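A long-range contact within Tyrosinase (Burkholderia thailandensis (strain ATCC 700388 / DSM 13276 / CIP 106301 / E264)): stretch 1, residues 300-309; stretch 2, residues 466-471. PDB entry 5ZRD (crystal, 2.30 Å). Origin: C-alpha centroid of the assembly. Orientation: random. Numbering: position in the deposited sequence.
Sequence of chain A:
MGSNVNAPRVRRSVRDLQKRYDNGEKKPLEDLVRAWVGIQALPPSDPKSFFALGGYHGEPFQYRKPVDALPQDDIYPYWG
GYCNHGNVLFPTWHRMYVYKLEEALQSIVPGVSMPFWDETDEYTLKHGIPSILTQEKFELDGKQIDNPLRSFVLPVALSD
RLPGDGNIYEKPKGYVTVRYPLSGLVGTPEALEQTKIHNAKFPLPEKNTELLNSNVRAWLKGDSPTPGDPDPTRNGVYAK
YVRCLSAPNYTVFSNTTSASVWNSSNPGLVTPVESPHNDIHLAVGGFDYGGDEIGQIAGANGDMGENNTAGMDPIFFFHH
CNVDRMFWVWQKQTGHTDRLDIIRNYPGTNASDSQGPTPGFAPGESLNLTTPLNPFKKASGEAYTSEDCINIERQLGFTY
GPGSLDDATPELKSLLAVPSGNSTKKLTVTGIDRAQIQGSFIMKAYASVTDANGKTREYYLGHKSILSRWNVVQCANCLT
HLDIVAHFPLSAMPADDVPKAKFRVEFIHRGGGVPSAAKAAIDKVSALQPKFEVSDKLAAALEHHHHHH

Stretch 1 300-309: ANGDMGENNT
Stretch 2 (466-471) ILSRWN

Residues 300-309 form a loop broken by a short 3-10 segment, 303-305, whose Gly305 N donates back to Gly302 O (3.1 Å). Beyond it the chain opens at Glu306 (phi/psi -145/164) and bends at Asn307 (-79/-13). The second stretch is largely extended, with Ser468 at -129/-141, Arg469 at -149/152 and Trp470 at -73/145. The closest CA pair across the stretches is Glu306 and Arg469, 4.9 Å apart. Beside it, Asn307 N donates to Ser468 O (3.0 Å, 149°), and Glu306 CA approaches the same Ser468 O at 3.4 Å.

CA-to-CB points toward the other stretch at Asn301 and Asn308 (both chi1 m), sideways at Glu306, Asn307 (m, chi2 144°), Leu467 and Trp470. Trp470 (m, chi2 114°) buries the most surface. Glu306 (m, p) lays CG over one ring face, 3.9 Å from the five-membered ring centroid; its aliphatic carbons suit that face, while OE1 takes a water. This water donates to Gly302 O and Glu306 OE1 (both 2.6 Å) and accepts from Trp470 NE1 (2.9 Å), satisfying the indole nitrogen. At the ring edge, Asn301 OD1 lies 3.2 Å from Trp470 CH2. Gly305 suits its place: an ideal CB would clash with Glu306 OE1 (3.0 Å). Leu467 (t, p) covers the loop with its methyls, CD1 4.0 Å from Glu306 CA, CD2 3.4 Å from Asn307 ND2.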

# COMPACT_ATOMS: atom_id res chain seq x y z
N ALA A 300 -18.71 31.19 6.24
CA ALA A 300 -19.87 30.77 5.41
C ALA A 300 -19.46 29.68 4.40
O ALA A 300 -19.04 29.94 3.29
CB ALA A 300 -20.49 31.96 4.73
N ASN A 301 -19.59 28.44 4.81
CA ASN A 301 -19.09 27.32 4.00
C ASN A 301 -20.21 26.82 3.06
O ASN A 301 -20.70 25.68 3.16
CB ASN A 301 -18.57 26.19 4.88
CG ASN A 301 -17.27 26.50 5.58
OD1 ASN A 301 -16.39 27.20 5.06
ND2 ASN A 301 -17.07 25.87 6.73
N GLY A 302 -20.57 27.69 2.14
CA GLY A 302 -21.63 27.40 1.19
C GLY A 302 -21.20 26.42 0.11
O GLY A 302 -20.03 26.23 -0.14
N ASP A 303 -22.16 25.77 -0.52
CA ASP A 303 -21.81 24.70 -1.41
C ASP A 303 -20.97 25.18 -2.60
O ASP A 303 -20.01 24.53 -2.96
CB ASP A 303 -23.04 23.91 -1.83
CG ASP A 303 -23.65 23.13 -0.68
OD1 ASP A 303 -24.46 23.75 0.03
OD2 ASP A 303 -23.29 21.93 -0.48
N MET A 304 -21.31 26.35 -3.13
CA MET A 304 -20.64 26.93 -4.31
C MET A 304 -19.17 27.31 -4.02
O MET A 304 -18.42 27.55 -4.95
CB MET A 304 -21.39 28.19 -4.78
CG MET A 304 -22.56 27.89 -5.71
SD MET A 304 -22.06 27.31 -7.35
CE MET A 304 -21.32 28.78 -8.03
N GLY A 305 -18.75 27.36 -2.76
CA GLY A 305 -17.46 27.93 -2.37
C GLY A 305 -16.28 27.01 -2.60
O GLY A 305 -15.17 27.49 -2.52
N GLU A 306 -16.52 25.73 -2.88
CA GLU A 306 -15.51 24.72 -3.10
C GLU A 306 -16.05 23.76 -4.17
O GLU A 306 -17.27 23.74 -4.47
CB GLU A 306 -15.21 23.92 -1.82
CG GLU A 306 -14.23 24.58 -0.85
CD GLU A 306 -14.69 25.79 -0.03
OE1 GLU A 306 -15.90 26.02 0.08
OE2 GLU A 306 -13.81 26.50 0.50
N ASN A 307 -15.19 22.95 -4.77
CA ASN A 307 -15.62 22.18 -5.90
C ASN A 307 -16.42 20.95 -5.42
O ASN A 307 -17.10 20.31 -6.20
CB ASN A 307 -14.43 21.83 -6.77
CG ASN A 307 -14.03 22.95 -7.70
OD1 ASN A 307 -12.84 23.14 -7.96
ND2 ASN A 307 -14.99 23.71 -8.19
N ASN A 308 -16.37 20.63 -4.12
CA ASN A 308 -16.90 19.34 -3.62
C ASN A 308 -18.38 19.16 -3.96
O ASN A 308 -18.75 18.16 -4.55
CB ASN A 308 -16.71 19.25 -2.11
CG ASN A 308 -15.26 19.10 -1.73
OD1 ASN A 308 -14.80 18.02 -1.34
ND2 ASN A 308 -14.54 20.17 -1.95
N THR A 309 -19.21 20.15 -3.64
CA THR A 309 -20.65 20.03 -3.80
C THR A 309 -21.25 21.26 -4.50
O THR A 309 -22.46 21.41 -4.56
CB THR A 309 -21.34 19.84 -2.44
OG1 THR A 309 -21.03 20.91 -1.53
CG2 THR A 309 -20.92 18.54 -1.79
N ILE A 466 -8.51 31.50 -5.32
CA ILE A 466 -8.16 30.09 -5.52
C ILE A 466 -9.38 29.23 -5.10
O ILE A 466 -9.65 28.98 -3.90
CB ILE A 466 -6.89 29.70 -4.74
CG1 ILE A 466 -5.67 30.55 -5.11
CG2 ILE A 466 -6.57 28.23 -4.97
CD1 ILE A 466 -5.66 31.93 -4.53
N LEU A 467 -10.14 28.84 -6.10
CA LEU A 467 -11.24 27.91 -5.89
C LEU A 467 -10.63 26.54 -5.70
O LEU A 467 -9.95 26.06 -6.60
CB LEU A 467 -12.13 27.88 -7.12
CG LEU A 467 -13.31 26.92 -7.10
CD1 LEU A 467 -14.26 27.26 -5.97
CD2 LEU A 467 -14.04 26.96 -8.43
N SER A 468 -10.82 25.98 -4.53
CA SER A 468 -10.19 24.72 -4.25
C SER A 468 -11.25 23.74 -3.73
O SER A 468 -12.40 23.77 -4.18
CB SER A 468 -9.02 24.91 -3.33
OG SER A 468 -8.33 23.68 -3.14
N ARG A 469 -10.90 22.93 -2.75
CA ARG A 469 -11.69 21.77 -2.39
C ARG A 469 -11.53 21.52 -0.88
O ARG A 469 -10.49 21.89 -0.31
CB ARG A 469 -11.14 20.58 -3.18
CG ARG A 469 -9.65 20.37 -2.92
CD ARG A 469 -9.09 19.07 -3.44
NE ARG A 469 -9.70 18.02 -2.66
CZ ARG A 469 -9.55 16.73 -2.89
NH1 ARG A 469 -10.16 15.85 -2.09
NH2 ARG A 469 -8.79 16.33 -3.89
N TRP A 470 -12.53 20.93 -0.23
CA TRP A 470 -12.29 20.38 1.09
C TRP A 470 -11.45 19.12 0.94
O TRP A 470 -11.69 18.38 -0.00
CB TRP A 470 -13.62 20.05 1.77
CG TRP A 470 -14.51 21.23 1.93
CD1 TRP A 470 -15.72 21.43 1.33
CD2 TRP A 470 -14.26 22.39 2.75
NE1 TRP A 470 -16.25 22.63 1.72
CE2 TRP A 470 -15.38 23.24 2.60
CE3 TRP A 470 -13.23 22.77 3.61
CZ2 TRP A 470 -15.49 24.46 3.27
CZ3 TRP A 470 -13.34 23.96 4.29
CH2 TRP A 470 -14.47 24.78 4.13
N ASN A 471 -10.56 18.85 1.89
CA ASN A 471 -9.72 17.64 1.90
C ASN A 471 -9.86 16.84 3.19
O ASN A 471 -9.81 17.38 4.29
CB ASN A 471 -8.23 17.96 1.87
CG ASN A 471 -7.72 18.08 0.46
OD1 ASN A 471 -7.26 19.15 0.07
ND2 ASN A 471 -7.79 17.00 -0.29
O HOH W 1 -18.08 24.60 0.57
O HOH W 2 -10.90 24.88 -9.10